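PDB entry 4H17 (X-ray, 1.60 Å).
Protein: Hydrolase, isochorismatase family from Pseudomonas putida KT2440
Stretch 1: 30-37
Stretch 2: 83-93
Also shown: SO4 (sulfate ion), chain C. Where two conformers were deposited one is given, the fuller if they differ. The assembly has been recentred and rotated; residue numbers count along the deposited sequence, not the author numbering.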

ATOM      1  N   ASP A  30      -3.671   9.943  12.357  1.00 10.14           N
ATOM      2  CA  ASP A  30      -2.399  10.109  13.027  1.00 12.35           C
ATOM      3  C   ASP A  30      -1.935  11.559  13.122  1.00 12.12           C
ATOM      4  O   ASP A  30      -0.767  11.831  12.904  1.00 11.45           O
ATOM      5  CB  ASP A  30      -1.302   9.236  12.388  1.00 13.95           C
ATOM      6  CG  ASP A  30      -1.627   7.732  12.426  1.00 12.35           C
ATOM      7  OD1 ASP A  30      -2.428   7.272  13.288  1.00 13.13           O
ATOM      8  OD2 ASP A  30      -1.004   7.021  11.597  1.00 14.38           O
ATOM      9  N   ALA A  31      -2.846  12.487  13.410  1.00 12.22           N
ATOM     10  CA  ALA A  31      -2.451  13.906  13.479  1.00 14.95           C
ATOM     11  C   ALA A  31      -1.827  14.182  14.855  1.00 14.24           C
ATOM     12  O   ALA A  31      -2.396  14.849  15.735  1.00 14.91           O
ATOM     13  CB  ALA A  31      -3.639  14.795  13.158  1.00 16.36           C
ATOM     14  N   GLN A  32      -0.621  13.641  15.021  1.00 13.75           N
ATOM     15  CA  GLN A  32       0.065  13.604  16.312  1.00 12.07           C
ATOM     16  C   GLN A  32       1.415  14.315  16.312  1.00 11.22           C
ATOM     17  O   GLN A  32       2.059  14.464  15.286  1.00 12.36           O
ATOM     18  CB  GLN A  32       0.266  12.181  16.765  1.00 15.72           C
ATOM     19  CG  GLN A  32      -1.029  11.426  16.949  1.00 18.87           C
ATOM     20  CD  GLN A  32      -0.779  10.002  17.304  1.00 15.14           C
ATOM     21  OE1 GLN A  32      -0.804   9.096  16.440  1.00 14.09           O
ATOM     22  NE2 GLN A  32      -0.563   9.758  18.616  1.00 15.54           N
ATOM     23  N   LYS A  33       1.841  14.720  17.512  1.00 12.39           N
ATOM     24  CA  LYS A  33       3.034  15.570  17.654  1.00 12.39           C
ATOM     25  C   LYS A  33       4.383  14.861  17.304  1.00 11.38           C
ATOM     26  O   LYS A  33       5.380  15.535  16.962  1.00 11.81           O
ATOM     27  CB  LYS A  33       3.100  16.189  19.054  1.00 10.08           C
ATOM     28  CG  LYS A  33       1.989  17.127  19.422  1.00 11.32           C
ATOM     29  CD  LYS A  33       2.256  17.804  20.767  1.00 13.79           C
ATOM     30  CE  LYS A  33       1.235  18.853  21.094  1.00 17.24           C
ATOM     31  NZ  LYS A  33       1.473  19.347  22.471  1.00 21.16           N
ATOM     32  N   GLU A  34       4.403  13.524  17.331  1.00 11.62           N
ATOM     33  CA  GLU A  34       5.541  12.730  16.894  1.00 13.72           C
ATOM     34  C   GLU A  34       6.087  13.238  15.565  1.00 11.97           C
ATOM     35  O   GLU A  34       7.300  13.302  15.385  1.00 12.51           O
ATOM     36  CB  GLU A  34       5.122  11.266  16.754  1.00 13.26           C
ATOM     37  CG  GLU A  34       6.231  10.345  16.278  1.00 11.13           C
ATOM     38  CD  GLU A  34       7.335  10.094  17.291  1.00 15.60           C
ATOM     39  OE1 GLU A  34       7.033   9.740  18.452  1.00 16.74           O
ATOM     40  OE2 GLU A  34       8.526  10.232  16.956  1.00 17.03           O
ATOM     41  N   TYR A  35       5.194  13.691  14.689  1.00 10.44           N
ATOM     42  CA  TYR A  35       5.568  14.046  13.337  1.00 11.66           C
ATOM     43  C   TYR A  35       6.112  15.463  13.188  1.00 10.90           C
ATOM     44  O   TYR A  35       6.369  15.897  12.033  1.00 13.06           O
ATOM     45  CB  TYR A  35       4.384  13.845  12.407  1.00 14.45           C
ATOM     46  CG  TYR A  35       3.880  12.436  12.285  1.00 10.55           C
ATOM     47  CD1 TYR A  35       4.728  11.406  11.853  1.00 11.03           C
ATOM     48  CD2 TYR A  35       2.551  12.109  12.601  1.00 11.13           C
ATOM     49  CE1 TYR A  35       4.246  10.118  11.716  1.00 11.42           C
ATOM     50  CE2 TYR A  35       2.089  10.811  12.475  1.00 11.07           C
ATOM     51  CZ  TYR A  35       2.925   9.834  12.038  1.00 12.08           C
ATOM     52  OH  TYR A  35       2.267   8.610  11.939  1.00 14.00           O
ATOM     53  N   LEU A  36       6.173  16.228  14.293  1.00 12.19           N
ATOM     54  CA  LEU A  36       6.592  17.642  14.195  1.00 16.59           C
ATOM     55  C   LEU A  36       8.088  17.842  14.502  1.00 16.03           C
ATOM     56  O   LEU A  36       8.641  18.938  14.309  1.00 17.69           O
ATOM     57  CB  LEU A  36       5.733  18.485  15.132  1.00 16.53           C
ATOM     58  CG  LEU A  36       4.214  18.557  14.957  1.00 16.83           C
ATOM     59  CD1 LEU A  36       3.490  19.423  15.989  1.00 18.35           C
ATOM     60  CD2 LEU A  36       3.848  19.000  13.559  1.00 15.44           C
ATOM     61  N   SER A  37       8.752  16.801  14.980  0.75 15.23           N
ATOM     62  CA  SER A  37      10.149  16.885  15.339  0.75 16.29           C
ATOM     63  C   SER A  37      10.780  15.482  15.325  0.75 16.58           C
ATOM     64  O   SER A  37      10.077  14.504  15.177  0.75 14.21           O
ATOM     65  CB  SER A  37      10.303  17.548  16.716  0.75 16.02           C
ATOM     66  OG  SER A  37       9.871  16.656  17.733  0.75 15.76           O
ATOM     67  N   GLY A  83       3.449  10.903  26.807  1.00 15.73           N
ATOM     68  CA  GLY A  83       4.418  11.975  26.508  1.00 15.44           C
ATOM     69  C   GLY A  83       3.909  12.835  25.389  1.00 14.59           C
ATOM     70  O   GLY A  83       2.853  12.578  24.862  1.00 14.19           O
ATOM     71  N   PRO A  84       4.649  13.910  25.064  1.00 14.56           N
ATOM     72  CA  PRO A  84       4.221  14.836  24.024  1.00 15.70           C
ATOM     73  C   PRO A  84       3.942  14.200  22.651  1.00 12.23           C
ATOM     74  O   PRO A  84       2.977  14.554  21.958  1.00 14.75           O
ATOM     75  CB  PRO A  84       5.425  15.765  23.895  1.00 15.40           C
ATOM     76  CG  PRO A  84       6.000  15.794  25.274  1.00 17.35           C
ATOM     77  CD  PRO A  84       5.891  14.370  25.731  1.00 17.77           C
ATOM     78  N   ALA A  85       4.718  13.211  22.304  1.00 15.45           N
ATOM     79  CA  ALA A  85       4.615  12.656  20.938  1.00 12.41           C
ATOM     80  C   ALA A  85       3.255  12.013  20.638  1.00 13.53           C
ATOM     81  O   ALA A  85       2.827  11.994  19.483  1.00 14.86           O
ATOM     82  CB  ALA A  85       5.727  11.623  20.726  1.00 12.02           C
ATOM     83  N   GLY A  86       2.588  11.463  21.654  1.00 13.46           N
ATOM     84  CA  GLY A  86       1.282  10.879  21.453  1.00 13.90           C
ATOM     85  C   GLY A  86       0.126  11.873  21.380  1.00 15.63           C
ATOM     86  O   GLY A  86      -0.989  11.488  21.034  1.00 16.52           O
ATOM     87  N   GLN A  87       0.372  13.139  21.730  1.00 15.06           N
ATOM     88  CA  GLN A  87      -0.701  14.137  21.780  1.00 13.68           C
ATOM     89  C   GLN A  87      -1.152  14.515  20.374  1.00 13.47           C
ATOM     90  O   GLN A  87      -0.352  14.464  19.427  1.00 13.95           O
ATOM     91  CB  GLN A  87      -0.253  15.404  22.550  1.00 16.12           C
ATOM     92  CG  GLN A  87      -0.014  15.125  24.038  1.00 17.42           C
ATOM     93  CD  GLN A  87       0.785  16.222  24.703  1.00 19.49           C
ATOM     94  OE1 GLN A  87       1.064  17.244  24.106  1.00 21.03           O
ATOM     95  NE2 GLN A  87       1.184  15.994  25.939  1.00 21.69           N
ATOM     96  N   PHE A  88      -2.399  14.968  20.248  1.00 12.88           N
ATOM     97  CA  PHE A  88      -2.817  15.616  19.030  1.00 13.10           C
ATOM     98  C   PHE A  88      -2.013  16.856  18.704  1.00 12.92           C
ATOM     99  O   PHE A  88      -1.669  17.679  19.601  1.00 12.51           O
ATOM    100  CB  PHE A  88      -4.310  15.972  19.080  1.00 12.68           C
ATOM    101  CG  PHE A  88      -5.204  14.792  19.032  1.00 13.02           C
ATOM    102  CD1 PHE A  88      -5.400  14.144  17.813  1.00 16.33           C
ATOM    103  CD2 PHE A  88      -5.852  14.334  20.172  1.00 12.80           C
ATOM    104  CE1 PHE A  88      -6.221  13.042  17.744  1.00 19.08           C
ATOM    105  CE2 PHE A  88      -6.694  13.233  20.104  1.00 14.11           C
ATOM    106  CZ  PHE A  88      -6.862  12.606  18.887  1.00 15.73           C
ATOM    107  N   ILE A  89      -1.758  17.054  17.417  1.00 16.45           N
ATOM    108  CA  ILE A  89      -1.198  18.303  16.922  1.00 15.27           C
ATOM    109  C   ILE A  89      -2.118  19.494  17.260  1.00 14.78           C
ATOM    110  O   ILE A  89      -3.308  19.445  17.090  1.00 14.68           O
ATOM    111  CB  ILE A  89      -1.033  18.238  15.388  1.00 15.46           C
ATOM    112  CG1 ILE A  89       0.048  17.227  15.045  1.00 13.97           C
ATOM    113  CG2 ILE A  89      -0.750  19.614  14.758  1.00 16.70           C
ATOM    114  CD1 ILE A  89       0.105  16.877  13.573  1.00 14.06           C
ATOM    115  N   PRO A  90      -1.552  20.572  17.797  1.00 13.02           N
ATOM    116  CA  PRO A  90      -2.412  21.693  18.174  1.00 15.86           C
ATOM    117  C   PRO A  90      -3.348  22.161  17.062  1.00 15.58           C
ATOM    118  O   PRO A  90      -2.913  22.335  15.885  1.00 17.58           O
ATOM    119  CB  PRO A  90      -1.408  22.777  18.570  1.00 15.92           C
ATOM    120  CG  PRO A  90      -0.203  21.992  19.002  1.00 15.03           C
ATOM    121  CD  PRO A  90      -0.134  20.842  18.056  1.00 14.69           C
ATOM    122  N   GLY A  91      -4.621  22.277  17.429  1.00 14.50           N
ATOM    123  CA  GLY A  91      -5.678  22.665  16.533  1.00 14.96           C
ATOM    124  C   GLY A  91      -6.420  21.500  15.903  1.00 16.51           C
ATOM    125  O   GLY A  91      -7.491  21.702  15.316  1.00 16.83           O
ATOM    126  N   LEU A  92      -5.853  20.296  16.012  1.00 13.35           N
ATOM    127  CA  LEU A  92      -6.432  19.132  15.391  1.00 14.56           C
ATOM    128  C   LEU A  92      -7.028  18.183  16.428  1.00 14.66           C
ATOM    129  O   LEU A  92      -7.249  16.990  16.145  1.00 16.84           O
ATOM    130  CB  LEU A  92      -5.404  18.429  14.488  1.00 13.75           C
ATOM    131  CG  LEU A  92      -4.753  19.280  13.394  1.00 14.92           C
ATOM    132  CD1 LEU A  92      -3.906  18.417  12.473  1.00 17.05           C
ATOM    133  CD2 LEU A  92      -5.805  20.048  12.605  1.00 17.26           C
ATOM    134  N   GLU A  93      -7.262  18.704  17.634  1.00 15.62           N
ATOM    135  CA  GLU A  93      -7.895  17.939  18.693  1.00 15.36           C
ATOM    136  C   GLU A  93      -9.367  17.595  18.363  1.00 14.59           C
ATOM    137  O   GLU A  93     -10.088  18.420  17.791  1.00 15.49           O
ATOM    138  CB  GLU A  93      -7.860  18.681  20.033  1.00 18.73           C
ATOM    139  CG  GLU A  93      -6.482  19.196  20.445  1.00 19.22           C
ATOM    140  CD  GLU A  93      -6.105  20.561  19.895  1.00 23.11           C
ATOM    141  OE1 GLU A  93      -6.840  21.141  19.068  1.00 18.11           O
ATOM    142  OE2 GLU A  93      -5.036  21.058  20.319  1.00 22.02           O
TER
HETATM  143  S   SO4 C 201       2.768   5.737  10.078  1.00 12.52           S
HETATM  144  O1  SO4 C 201       1.649   5.405  10.985  1.00 13.34           O
HETATM  145  O2  SO4 C 201       2.288   6.093   8.766  1.00 12.17           O
HETATM  146  O3  SO4 C 201       3.592   4.513   9.933  1.00 13.45           O
HETATM  147  O4  SO4 C 201       3.674   6.752  10.645  1.00 12.97           O

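The two stretches lie far apart in sequence but meet through a short run of backbone pairing, burying 616 Å² between them, both sides summed. The register centres on a single beta bridge between Gln-32 and Phe-88, whose CA atoms are 4.4 Å apart. Two hydrogen bonds flank it: Ile-89 N donates to Ala-31 O (2.8 Å, nearly linear at 173°), and Lys-33 N donates to Gln-87 O (2.9 Å). The same two carbonyls also receive CA-H...O contacts, Ala-31 O from Phe-88 CA at 3.4 Å and Gln-87 O from Gln-32 CA at 3.3 Å, so each oxygen faces both an amide and an alpha carbon of the other stretch.

Past the bridge, stretch 1 enters a 3-10 segment at residues 33-35, with Tyr-35 N bonding to Gln-32 O (3.3 Å) and Leu-36 N to Lys-33 O (2.9 Å). Residues 84-86 have helical backbone angles, and here Glu-34 N reaches Ala-85 O (3.1 Å), extending the backbone contact beyond the bridge. At the other end of stretch 2, a type II turn from Ile-89 to Leu-92 is closed by Leu-92 N to Ile-89 O (2.9 Å). Gly-91 takes a positive phi of 94°, where a CB would jam against the preceding carbonyl oxygen; its N also donates to Glu-93 OE2 (3.2 Å).

Polar side chains reinforce this frame. The CA-to-CB bond of Gln-32 points away from stretch 2 overall, but CB still touches it, 3.7 Å from Ala-85 O, and the side-chain amide NE2 donates to Gly-86 O (3.0 Å). Lys-33 is extended, with chi2 to chi4 all t, which carries NZ to Gln-87 OE1 for a 2.7 Å hydrogen bond between an ammonium and an amide oxygen. Its aliphatic portion packs on the way, CE lying 3.9 Å from Pro-90 CD.

Ile-89 is flanked by apolar groups from stretch 1: its CD1 is 4.3 Å from Ala-31 CB, and its CG1 is 4.2 Å from Leu-36 CD1. Ala-31 CB also meets Leu-92 CD1 at 3.7 Å, so the small methyl touches residues from both ends of the turn. Leu-36 CD1 reaches Pro-90 CD more loosely, at 4.4 Å.

Tyr-35 and Asp-30 make no direct contact with stretch 2. Tyr-35 OH instead donates to O4 of the sulfate (2.7 Å), which lies at the ring edge and probably comes from the crystallisation liquor.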